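Local coordinates for protein methylglyoxal reductase (NADPH-dependent) (Candida albicans SC5314, PDB 6KWS) that probably reduces methylglyoxal with NADPH as hydride donor, as an oxidoreductase of the NAD(P)-dependent epimerase/dehydratase family, at residues F65-Q70 with A110-G115; G115-V121 with V185-L189; A232-V238 with N264-S270; W237-D242 with Y320-S326. The protein carries 1 engineered substitution. All coordinates share one frame. Numbering follows the deposited sequence.

Interaction 1 (F65-Q70 with A110-G115)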
# COMPACT_ATOMS: atom_id res chain seq x y z
N PHE A 65 -0.23 20.64 -3.39
CA PHE A 65 0.86 20.54 -2.42
C PHE A 65 1.81 21.74 -2.43
O PHE A 65 2.89 21.65 -1.83
CB PHE A 65 1.65 19.25 -2.67
CG PHE A 65 0.92 17.99 -2.24
CD1 PHE A 65 0.18 17.25 -3.15
CD2 PHE A 65 0.98 17.56 -0.92
CE1 PHE A 65 -0.50 16.11 -2.76
CE2 PHE A 65 0.31 16.42 -0.53
CZ PHE A 65 -0.43 15.69 -1.45
N ASP A 66 1.45 22.86 -3.08
CA ASP A 66 2.38 23.98 -3.17
C ASP A 66 2.52 24.68 -1.83
O ASP A 66 3.63 24.86 -1.32
CB ASP A 66 1.92 24.98 -4.22
CG ASP A 66 1.69 24.33 -5.55
OD1 ASP A 66 1.48 23.10 -5.54
OD2 ASP A 66 1.68 25.03 -6.59
N LYS A 67 1.39 25.08 -1.25
CA LYS A 67 1.42 25.86 -0.02
C LYS A 67 2.13 25.10 1.10
O LYS A 67 2.91 25.69 1.86
CB LYS A 67 -0.01 26.26 0.37
CG LYS A 67 -0.25 26.56 1.83
CD LYS A 67 -1.73 26.90 2.08
CE LYS A 67 -2.00 27.22 3.55
NZ LYS A 67 -3.45 27.28 3.90
N VAL A 68 1.93 23.79 1.19
CA VAL A 68 2.64 23.03 2.20
C VAL A 68 4.13 22.92 1.85
O VAL A 68 4.99 22.97 2.73
CB VAL A 68 1.99 21.65 2.40
CG1 VAL A 68 1.83 20.96 1.07
CG2 VAL A 68 2.80 20.80 3.37
N LEU A 69 4.46 22.78 0.56
CA LEU A 69 5.87 22.74 0.17
C LEU A 69 6.58 24.07 0.44
O LEU A 69 7.74 24.09 0.87
CB LEU A 69 6.01 22.36 -1.29
CG LEU A 69 6.04 20.84 -1.45
CD1 LEU A 69 5.91 20.44 -2.92
CD2 LEU A 69 7.31 20.25 -0.80
N GLN A 70 5.90 25.20 0.19
CA GLN A 70 6.53 26.49 0.42
C GLN A 70 6.69 26.78 1.91
O GLN A 70 7.75 27.23 2.35
CB GLN A 70 5.73 27.59 -0.26
CG GLN A 70 5.81 27.59 -1.77
CD GLN A 70 4.56 28.16 -2.38
OE1 GLN A 70 3.75 28.78 -1.69
NE2 GLN A 70 4.36 27.91 -3.68
N ALA A 110 4.47 19.93 -8.24
CA ALA A 110 4.64 20.77 -7.06
C ALA A 110 6.00 20.56 -6.42
O ALA A 110 6.69 21.52 -6.05
CB ALA A 110 3.52 20.51 -6.04
N ILE A 111 6.44 19.30 -6.31
CA ILE A 111 7.76 19.08 -5.74
C ILE A 111 8.82 19.67 -6.65
O ILE A 111 9.84 20.19 -6.18
CB ILE A 111 7.97 17.57 -5.49
CG1 ILE A 111 6.88 17.06 -4.55
CG2 ILE A 111 9.37 17.30 -4.92
CD1 ILE A 111 6.75 15.55 -4.51
N TYR A 112 8.59 19.65 -7.96
CA TYR A 112 9.55 20.22 -8.89
C TYR A 112 9.70 21.73 -8.69
O TYR A 112 10.81 22.24 -8.53
CB TYR A 112 9.13 19.90 -10.32
CG TYR A 112 10.19 20.17 -11.35
CD1 TYR A 112 9.94 21.03 -12.41
CD2 TYR A 112 11.43 19.56 -11.26
CE1 TYR A 112 10.89 21.27 -13.37
CE2 TYR A 112 12.40 19.80 -12.22
CZ TYR A 112 12.12 20.66 -13.27
OH TYR A 112 13.07 20.91 -14.22
N ASN A 113 8.58 22.46 -8.68
CA ASN A 113 8.64 23.91 -8.54
C ASN A 113 9.10 24.32 -7.14
O ASN A 113 10.09 25.04 -6.99
CB ASN A 113 7.28 24.54 -8.86
CG ASN A 113 6.78 24.18 -10.26
OD1 ASN A 113 7.57 23.86 -11.14
ND2 ASN A 113 5.47 24.21 -10.45
N PHE A 114 8.42 23.84 -6.10
CA PHE A 114 8.61 24.38 -4.76
C PHE A 114 9.26 23.42 -3.78
O PHE A 114 9.44 23.77 -2.60
CB PHE A 114 7.26 24.88 -4.23
CG PHE A 114 6.39 25.50 -5.28
CD1 PHE A 114 6.51 26.84 -5.60
CD2 PHE A 114 5.42 24.75 -5.93
CE1 PHE A 114 5.69 27.43 -6.58
CE2 PHE A 114 4.60 25.32 -6.92
CZ PHE A 114 4.74 26.67 -7.24
N GLY A 115 9.65 22.22 -4.21
CA GLY A 115 10.26 21.30 -3.28
C GLY A 115 11.75 21.49 -3.24
O GLY A 115 12.51 20.58 -3.57
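This is a helix-helix contact made without hydrogen bonds. The short helix 66-71 crosses the C-terminal end of helix 92-114 at -40°, with the segment axes 9.5 Å apart at closest approach. Ala110 points at the first turn of the other helix. Its CB lies 4.1 Å from Phe65 CB, 3.3 Å from Asp66 OD1 and 3.9 Å from Leu69 CD1. The small methyl lets the backbones come close, with Asp66 CA 5.5 Å from Ala110 CA. Ile111 turns sideways and still meets Leu69, with its CG1 3.9 Å from Leu69 CD1. Phe114 has the largest share of the contact on its segment. Its CB packs 4.1 Å from Leu69 CB. Gln70 NE2 sits over one face of the ring, 3.1 Å from Phe114 CD1, and Asp66 OD2 approaches Phe114 CE2 at 3.0 Å. At Gly115 the chain leaves the helix, and Leu69 CD2 reaches its CA at 4.0 Å. Leu69 is thus the central apolar residue, and polar side chains border the outer edge. Phe65 is the N-cap residue of its helix, and its ring leads away from the contact. Both helices belong to the Rossmann-type domain. Leu69 also touches Ile5 of strand 3-7. Phe65 packs edge-to-face on Phe78 of strand 75-80 and touches Val59, an NADPH-binding residue.

Interaction 2 (G115-V121 with V185-L189)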
# COMPACT_ATOMS: atom_id res chain seq x y z
N GLY A 115 9.65 22.22 -4.21
CA GLY A 115 10.26 21.30 -3.28
C GLY A 115 11.75 21.49 -3.24
O GLY A 115 12.51 20.58 -3.57
N ASN A 116 12.17 22.70 -2.85
CA ASN A 116 13.56 23.11 -3.04
C ASN A 116 14.52 22.15 -2.36
O ASN A 116 15.48 21.67 -2.98
CB ASN A 116 13.75 24.53 -2.53
CG ASN A 116 13.44 25.57 -3.59
OD1 ASN A 116 12.32 26.06 -3.70
ND2 ASN A 116 14.45 25.89 -4.41
N ASN A 117 14.26 21.82 -1.10
CA ASN A 117 15.15 20.96 -0.35
C ASN A 117 14.77 19.49 -0.42
O ASN A 117 15.46 18.67 0.20
CB ASN A 117 15.20 21.39 1.10
CG ASN A 117 16.08 22.58 1.31
OD1 ASN A 117 15.66 23.72 1.13
ND2 ASN A 117 17.35 22.32 1.66
N ILE A 118 13.71 19.14 -1.14
CA ILE A 118 13.26 17.75 -1.23
C ILE A 118 14.29 16.97 -2.04
O ILE A 118 14.48 17.23 -3.23
CB ILE A 118 11.87 17.64 -1.86
CG1 ILE A 118 10.78 18.19 -0.93
CG2 ILE A 118 11.57 16.20 -2.20
CD1 ILE A 118 10.69 17.46 0.40
N GLU A 119 14.96 16.02 -1.39
CA GLU A 119 16.01 15.23 -2.02
C GLU A 119 15.59 13.80 -2.32
O GLU A 119 16.18 13.16 -3.20
CB GLU A 119 17.25 15.21 -1.13
CG GLU A 119 17.84 16.58 -0.94
CD GLU A 119 18.42 16.81 0.46
OE1 GLU A 119 18.87 15.82 1.11
OE2 GLU A 119 18.42 17.97 0.92
N LYS A 120 14.58 13.28 -1.62
CA LYS A 120 14.12 11.92 -1.84
C LYS A 120 12.61 11.92 -1.87
O LYS A 120 11.96 12.64 -1.10
CB LYS A 120 14.68 10.95 -0.77
CG LYS A 120 16.09 10.47 -1.12
CD LYS A 120 16.83 9.98 0.11
CE LYS A 120 18.30 9.68 -0.16
NZ LYS A 120 18.47 8.27 -0.57
N VAL A 121 12.04 11.15 -2.79
CA VAL A 121 10.60 11.03 -2.95
C VAL A 121 10.27 9.55 -3.00
O VAL A 121 10.87 8.80 -3.79
CB VAL A 121 10.11 11.75 -4.22
CG1 VAL A 121 8.65 11.48 -4.45
CG2 VAL A 121 10.37 13.24 -4.09
N VAL A 185 15.96 17.86 -12.38
CA VAL A 185 15.28 17.17 -11.30
C VAL A 185 16.24 16.94 -10.14
O VAL A 185 17.24 16.24 -10.28
CB VAL A 185 14.70 15.84 -11.79
CG1 VAL A 185 14.01 15.12 -10.64
CG2 VAL A 185 13.74 16.08 -12.95
N LYS A 186 15.91 17.53 -8.98
CA LYS A 186 16.83 17.54 -7.84
C LYS A 186 16.65 16.35 -6.92
O LYS A 186 17.54 16.06 -6.12
CB LYS A 186 16.65 18.84 -7.04
CG LYS A 186 17.05 20.11 -7.81
CD LYS A 186 16.87 21.37 -6.96
CE LYS A 186 15.61 22.18 -7.35
NZ LYS A 186 14.98 22.92 -6.19
N PHE A 187 15.54 15.63 -7.01
CA PHE A 187 15.28 14.53 -6.09
C PHE A 187 15.36 13.19 -6.81
O PHE A 187 15.08 13.10 -8.01
CB PHE A 187 13.91 14.66 -5.42
CG PHE A 187 12.77 14.84 -6.38
CD1 PHE A 187 12.13 13.75 -6.96
CD2 PHE A 187 12.32 16.11 -6.70
CE1 PHE A 187 11.07 13.93 -7.84
CE2 PHE A 187 11.26 16.29 -7.58
CZ PHE A 187 10.64 15.20 -8.15
N SER A 188 15.73 12.16 -6.06
CA SER A 188 15.55 10.81 -6.54
C SER A 188 14.10 10.39 -6.30
O SER A 188 13.32 11.10 -5.67
CB SER A 188 16.51 9.86 -5.84
OG SER A 188 16.50 10.10 -4.45
N LEU A 189 13.74 9.23 -6.85
CA LEU A 189 12.40 8.69 -6.66
C LEU A 189 12.49 7.19 -6.46
O LEU A 189 13.17 6.49 -7.22
CB LEU A 189 11.50 9.01 -7.85
CG LEU A 189 10.13 8.34 -7.80
CD1 LEU A 189 9.13 9.28 -7.23
CD2 LEU A 189 9.71 7.92 -9.18
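Gly115 follows helix 92-114 and opens a type I turn to Ile118, closed by Ile118 N to Gly115 O at 3.1 Å. Asn116 lies on this turn. Its carbonyl O takes a weak hydrogen bond from Lys186 NZ at 3.5 Å. Ile118 comes next, with CG2 4.3 Å from Phe187 CB. Its carbonyl O lies at the edge of the Phe187 ring. Glu119 turns its side chain away, but its O receives Ser188 N at 3.1 Å. Ser188 OG adds a weak bond to the same Glu119 O at 3.3 Å, and Phe187 CA makes a CA-H...O contact with it at 3.3 Å. At Lys120 the strand begins, and its CG lies 3.4 Å from Ser188 OG. Val121 N gives a weak bond to Ser188 O at 3.2 Å. Its CG2 lies over a face of the Phe187 ring, 3.4 Å from CD1, and its CG1 meets Leu189 CD1 at 3.6 Å. Two neighbouring parallel strands of the Rossmann-type sheet start here. Phe187 also packs on Leu108 and Ile111 of helix 92-114. Of the four hydrogen bonds across the segments, only Ser188 N to Glu119 O is not weak. Val121 packs with Phe187 and Leu189, so the polar bonds are joined by apolar packing.

Interaction 3 (A232-V238 with N264-S270); sequences ASKGGWV and NSGRFTS
Two antiparallel strands pair here, 234-238 and 266-269, both in the large mixed sheet. Their segment axes come within 4.6 Å, at 132°. Gly235 and Phe268 form a hydrogen-bonded pair: Gly235 N to Phe268 O is 3.1 Å, Phe268 N to Gly235 O 2.9 Å. Lys234-Thr269 and Gly236-Arg267 are non-hydrogen-bonded pairs, CA-CA 4.2 and 4.4 Å. Opposite Trp237, Ser265 and Gly266 make a classic beta bulge. Trp237 O accepts Ser265 N at 2.8 Å and, weakly, Gly266 N at 3.4 Å; Trp237 N gives to Gly266 O at 3.0 Å. Gly235 and Gly266 have extended phi/psi (164/-168 and 167/-167) that call for glycine. Trp237 and Phe268 share one face, both with p chi1, and Trp237 CB lies 3.9 Å from Phe268 CD1. Ser265 CB makes a CH-pi contact 3.8 Å from the six-membered ring centroid of Trp237. Arg267 (chi1, chi2 m, m) is on the other face; its end returns beside Gly236, with an NH1 salt bridge to Glu136. Ser270 N bonds weakly to Ser233 O at 3.0 Å.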
# COMPACT_ATOMS: atom_id res chain seq x y z
N ALA A 232 -13.30 -17.57 -3.62
CA ALA A 232 -12.06 -17.68 -4.35
C ALA A 232 -11.36 -16.33 -4.24
O ALA A 232 -11.95 -15.28 -4.53
CB ALA A 232 -12.30 -18.07 -5.80
N SER A 233 -10.13 -16.36 -3.74
CA SER A 233 -9.29 -15.18 -3.63
C SER A 233 -7.89 -15.71 -3.58
O SER A 233 -7.62 -16.64 -2.81
CB SER A 233 -9.59 -14.34 -2.39
OG SER A 233 -10.84 -13.69 -2.51
N LYS A 234 -7.00 -15.15 -4.38
CA LYS A 234 -5.65 -15.62 -4.29
C LYS A 234 -4.72 -14.54 -4.81
O LYS A 234 -5.12 -13.68 -5.59
CB LYS A 234 -5.49 -16.93 -5.06
CG LYS A 234 -5.58 -16.80 -6.53
CD LYS A 234 -5.76 -18.20 -7.10
CE LYS A 234 -5.15 -18.34 -8.46
NZ LYS A 234 -6.06 -19.16 -9.28
N GLY A 235 -3.47 -14.59 -4.33
CA GLY A 235 -2.46 -13.69 -4.84
C GLY A 235 -1.27 -13.66 -3.90
O GLY A 235 -1.13 -14.52 -3.03
N GLY A 236 -0.41 -12.70 -4.14
CA GLY A 236 0.62 -12.41 -3.18
C GLY A 236 0.08 -11.52 -2.09
O GLY A 236 -0.88 -10.78 -2.27
N TRP A 237 0.71 -11.59 -0.92
CA TRP A 237 0.34 -10.74 0.19
C TRP A 237 1.62 -10.27 0.86
O TRP A 237 2.69 -10.85 0.65
CB TRP A 237 -0.56 -11.50 1.19
CG TRP A 237 0.27 -12.52 1.89
CD1 TRP A 237 0.59 -13.78 1.45
CD2 TRP A 237 0.99 -12.33 3.12
NE1 TRP A 237 1.45 -14.38 2.34
CE2 TRP A 237 1.70 -13.52 3.37
CE3 TRP A 237 1.08 -11.27 4.02
CZ2 TRP A 237 2.51 -13.67 4.49
CZ3 TRP A 237 1.87 -11.42 5.13
CH2 TRP A 237 2.57 -12.62 5.36
N VAL A 238 1.49 -9.24 1.68
CA VAL A 238 2.59 -8.75 2.50
C VAL A 238 1.97 -8.01 3.67
O VAL A 238 0.89 -7.41 3.53
CB VAL A 238 3.53 -7.85 1.66
CG1 VAL A 238 2.75 -6.69 1.11
CG2 VAL A 238 4.68 -7.35 2.48
N ASN A 264 6.44 -8.28 -1.23
CA ASN A 264 5.64 -9.49 -1.20
C ASN A 264 6.31 -10.50 -0.28
O ASN A 264 7.49 -10.81 -0.43
CB ASN A 264 5.45 -10.08 -2.59
CG ASN A 264 4.53 -11.30 -2.58
OD1 ASN A 264 3.32 -11.16 -2.60
ND2 ASN A 264 5.11 -12.48 -2.54
N SER A 265 5.53 -11.00 0.67
CA SER A 265 5.97 -12.02 1.60
C SER A 265 5.66 -13.45 1.14
O SER A 265 6.30 -14.39 1.61
CB SER A 265 5.30 -11.78 2.94
OG SER A 265 5.89 -12.58 3.95
N GLY A 266 4.67 -13.65 0.28
CA GLY A 266 4.28 -15.00 -0.04
C GLY A 266 2.96 -15.02 -0.76
O GLY A 266 2.45 -13.99 -1.21
N ARG A 267 2.41 -16.22 -0.86
CA ARG A 267 1.21 -16.46 -1.64
C ARG A 267 0.11 -16.95 -0.70
O ARG A 267 0.38 -17.53 0.35
CB ARG A 267 1.48 -17.49 -2.74
CG ARG A 267 2.45 -17.02 -3.79
CD ARG A 267 1.93 -15.78 -4.49
NE ARG A 267 2.37 -15.71 -5.89
CZ ARG A 267 1.79 -14.95 -6.83
NH1 ARG A 267 0.74 -14.19 -6.53
NH2 ARG A 267 2.26 -14.96 -8.07
N PHE A 268 -1.14 -16.69 -1.08
CA PHE A 268 -2.27 -17.19 -0.30
C PHE A 268 -3.42 -17.51 -1.24
O PHE A 268 -3.54 -16.95 -2.33
CB PHE A 268 -2.76 -16.18 0.74
CG PHE A 268 -3.58 -15.08 0.14
CD1 PHE A 268 -2.97 -14.01 -0.50
CD2 PHE A 268 -4.96 -15.15 0.16
CE1 PHE A 268 -3.74 -13.00 -1.09
CE2 PHE A 268 -5.73 -14.15 -0.42
CZ PHE A 268 -5.12 -13.08 -1.05
N THR A 269 -4.28 -18.42 -0.78
CA THR A 269 -5.66 -18.49 -1.23
C THR A 269 -6.58 -18.31 -0.02
O THR A 269 -6.13 -18.30 1.12
CB THR A 269 -5.99 -19.80 -1.94
OG1 THR A 269 -6.32 -20.80 -0.97
CG2 THR A 269 -4.82 -20.26 -2.78
N SER A 270 -7.88 -18.16 -0.28
CA SER A 270 -8.80 -18.00 0.83
C SER A 270 -8.74 -19.20 1.76
O SER A 270 -8.90 -19.04 2.98
CB SER A 270 -10.22 -17.80 0.33
OG SER A 270 -10.36 -16.50 -0.18

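Interaction 4 (W237-D242 with Y320-S326)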
# COMPACT_ATOMS: atom_id res chain seq x y z
N TRP A 237 0.71 -11.59 -0.92
CA TRP A 237 0.34 -10.74 0.19
C TRP A 237 1.62 -10.27 0.86
O TRP A 237 2.69 -10.85 0.65
CB TRP A 237 -0.56 -11.50 1.19
CG TRP A 237 0.27 -12.52 1.89
CD1 TRP A 237 0.59 -13.78 1.45
CD2 TRP A 237 0.99 -12.33 3.12
NE1 TRP A 237 1.45 -14.38 2.34
CE2 TRP A 237 1.70 -13.52 3.37
CE3 TRP A 237 1.08 -11.27 4.02
CZ2 TRP A 237 2.51 -13.67 4.49
CZ3 TRP A 237 1.87 -11.42 5.13
CH2 TRP A 237 2.57 -12.62 5.36
N VAL A 238 1.49 -9.24 1.68
CA VAL A 238 2.59 -8.75 2.50
C VAL A 238 1.97 -8.01 3.67
O VAL A 238 0.89 -7.41 3.53
CB VAL A 238 3.53 -7.85 1.66
CG1 VAL A 238 2.75 -6.69 1.11
CG2 VAL A 238 4.68 -7.35 2.48
N ASP A 239 2.60 -8.08 4.83
CA ASP A 239 2.06 -7.41 6.01
C ASP A 239 2.29 -5.91 5.92
O ASP A 239 3.34 -5.45 5.46
CB ASP A 239 2.70 -7.98 7.28
CG ASP A 239 2.09 -7.41 8.56
OD1 ASP A 239 2.47 -6.30 9.00
OD2 ASP A 239 1.22 -8.10 9.14
N VAL A 240 1.30 -5.14 6.39
CA VAL A 240 1.29 -3.68 6.28
C VAL A 240 2.47 -3.07 7.02
O VAL A 240 3.00 -2.03 6.59
CB VAL A 240 -0.04 -3.12 6.81
CG1 VAL A 240 -0.22 -3.49 8.26
CG2 VAL A 240 -0.12 -1.60 6.63
N ARG A 241 2.89 -3.68 8.12
CA ARG A 241 4.01 -3.14 8.89
C ARG A 241 5.32 -3.23 8.12
O ARG A 241 6.17 -2.33 8.22
CB ARG A 241 4.08 -3.87 10.23
CG ARG A 241 2.93 -3.47 11.15
CD ARG A 241 2.72 -4.45 12.27
NE ARG A 241 2.39 -5.79 11.77
CZ ARG A 241 2.05 -6.81 12.55
NH1 ARG A 241 1.98 -6.66 13.87
NH2 ARG A 241 1.75 -7.99 12.02
N ASP A 242 5.51 -4.30 7.34
CA ASP A 242 6.70 -4.39 6.49
C ASP A 242 6.63 -3.43 5.32
O ASP A 242 7.66 -2.88 4.89
CB ASP A 242 6.87 -5.83 6.02
CG ASP A 242 7.04 -6.79 7.18
OD1 ASP A 242 7.67 -6.35 8.18
OD2 ASP A 242 6.54 -7.95 7.13
N TYR A 320 10.41 -10.36 7.17
CA TYR A 320 8.98 -10.07 7.10
C TYR A 320 8.20 -10.94 8.06
O TYR A 320 8.60 -12.08 8.36
CB TYR A 320 8.42 -10.34 5.70
CG TYR A 320 8.99 -9.53 4.55
CD1 TYR A 320 9.83 -8.44 4.74
CD2 TYR A 320 8.66 -9.87 3.25
CE1 TYR A 320 10.33 -7.73 3.67
CE2 TYR A 320 9.14 -9.17 2.19
CZ TYR A 320 9.97 -8.11 2.40
OH TYR A 320 10.42 -7.45 1.29
N TYR A 321 7.07 -10.42 8.53
CA TYR A 321 6.05 -11.29 9.13
C TYR A 321 5.65 -12.40 8.15
O TYR A 321 5.77 -12.25 6.92
CB TYR A 321 4.81 -10.49 9.49
CG TYR A 321 4.98 -9.52 10.63
CD1 TYR A 321 4.81 -9.94 11.94
CD2 TYR A 321 5.29 -8.18 10.41
CE1 TYR A 321 4.94 -9.06 12.99
CE2 TYR A 321 5.44 -7.29 11.46
CZ TYR A 321 5.26 -7.74 12.75
OH TYR A 321 5.38 -6.89 13.84
N ASN A 322 5.17 -13.52 8.68
CA ASN A 322 4.66 -14.58 7.81
C ASN A 322 3.12 -14.56 7.82
O ASN A 322 2.49 -13.77 8.54
CB ASN A 322 5.21 -15.95 8.22
CG ASN A 322 4.78 -16.39 9.62
OD1 ASN A 322 3.64 -16.18 10.05
ND2 ASN A 322 5.70 -17.04 10.33
N LEU A 323 2.52 -15.45 7.02
CA LEU A 323 1.06 -15.46 6.90
C LEU A 323 0.38 -15.61 8.26
O LEU A 323 -0.54 -14.85 8.58
CB LEU A 323 0.59 -16.58 5.97
CG LEU A 323 -0.46 -16.26 4.90
CD1 LEU A 323 -1.43 -17.40 4.74
CD2 LEU A 323 -1.19 -14.95 5.10
N GLU A 324 0.82 -16.59 9.06
CA GLU A 324 0.12 -16.85 10.32
C GLU A 324 0.19 -15.65 11.26
O GLU A 324 -0.82 -15.26 11.84
CB GLU A 324 0.69 -18.11 11.00
CG GLU A 324 0.14 -18.41 12.44
CD GLU A 324 0.86 -17.63 13.57
OE1 GLU A 324 0.16 -17.08 14.46
OE2 GLU A 324 2.12 -17.57 13.55
N GLN A 325 1.37 -15.04 11.42
CA GLN A 325 1.44 -13.85 12.26
C GLN A 325 0.52 -12.76 11.73
O GLN A 325 -0.28 -12.19 12.47
CB GLN A 325 2.87 -13.34 12.35
CG GLN A 325 3.87 -14.43 12.58
CD GLN A 325 5.28 -13.93 12.66
OE1 GLN A 325 5.88 -13.55 11.64
NE2 GLN A 325 5.84 -13.92 13.86
N SER A 326 0.63 -12.48 10.44
CA SER A 326 -0.12 -11.39 9.85
C SER A 326 -1.61 -11.63 9.97
O SER A 326 -2.37 -10.74 10.39
CB SER A 326 0.30 -11.22 8.39
OG SER A 326 -0.15 -9.98 7.86
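Hydrogen bonds and charge come first. Across the segments, Ser326 OG gives to Asp239 OD2 at 2.7 Å, and Tyr321 N gives to Asp242 OD2 at 2.9 Å. Asp239 is the N-cap of its helix. Its OD1 accepts Arg241 N at 2.8 Å and forms a salt bridge with Arg241 NE at 2.8 Å, while Arg241 NH2 reaches Asp239 OD2 at 2.9 Å. The same arginine also stacks. Its guanidinium lies flat on the Tyr321 ring, with centres 3.7 Å apart and planes at 3°, a cation-pi contact. The second helix opens with a capping box: Gln325 N to Asn322 OD1 is 2.9 Å and Asn322 N to Gln325 OE1 is 3.0 Å. Packing centres on Trp237. Leu323 CD2 makes a CH-pi contact over its face, 3.8 Å from the five-membered ring centroid, and Ser326 CB is in van der Waals contact with Trp237 CZ3 at 3.6 Å. The contact joins the end of strand 234-239 and the start of helix 240-252 to the start of the C-terminal helix 323-337. Arg241 has a second charged partner in Asp329 of that helix. Val240 turns instead to helix 12-23, where it touches Phe12 and Ile13, both NADPH-binding residues.

Interactions 1 and 2 share Gly115 and touch at several places, among them Ile111 on Ile118 and Phe187. Interactions 3 and 4 share Trp237 and Val238 of strand 234-239 and meet where Ser265 OG lies 3.0 Å from Tyr321 O. The two pairs are far apart: the centres of interactions 1 and 3 are about 38 Å apart, on opposite sides of the chain's centre. Interactions 2, 3 and 4 reach the same sheet; interaction 2 is parallel with mostly weak bonds, interaction 3 antiparallel with four regular backbone bonds. Interaction 1 is mostly buried and has no cross-segment hydrogen bond. The other three are partly buried; interaction 4 adds a cation-pi stack, its arginine salt-bridged within its own segment.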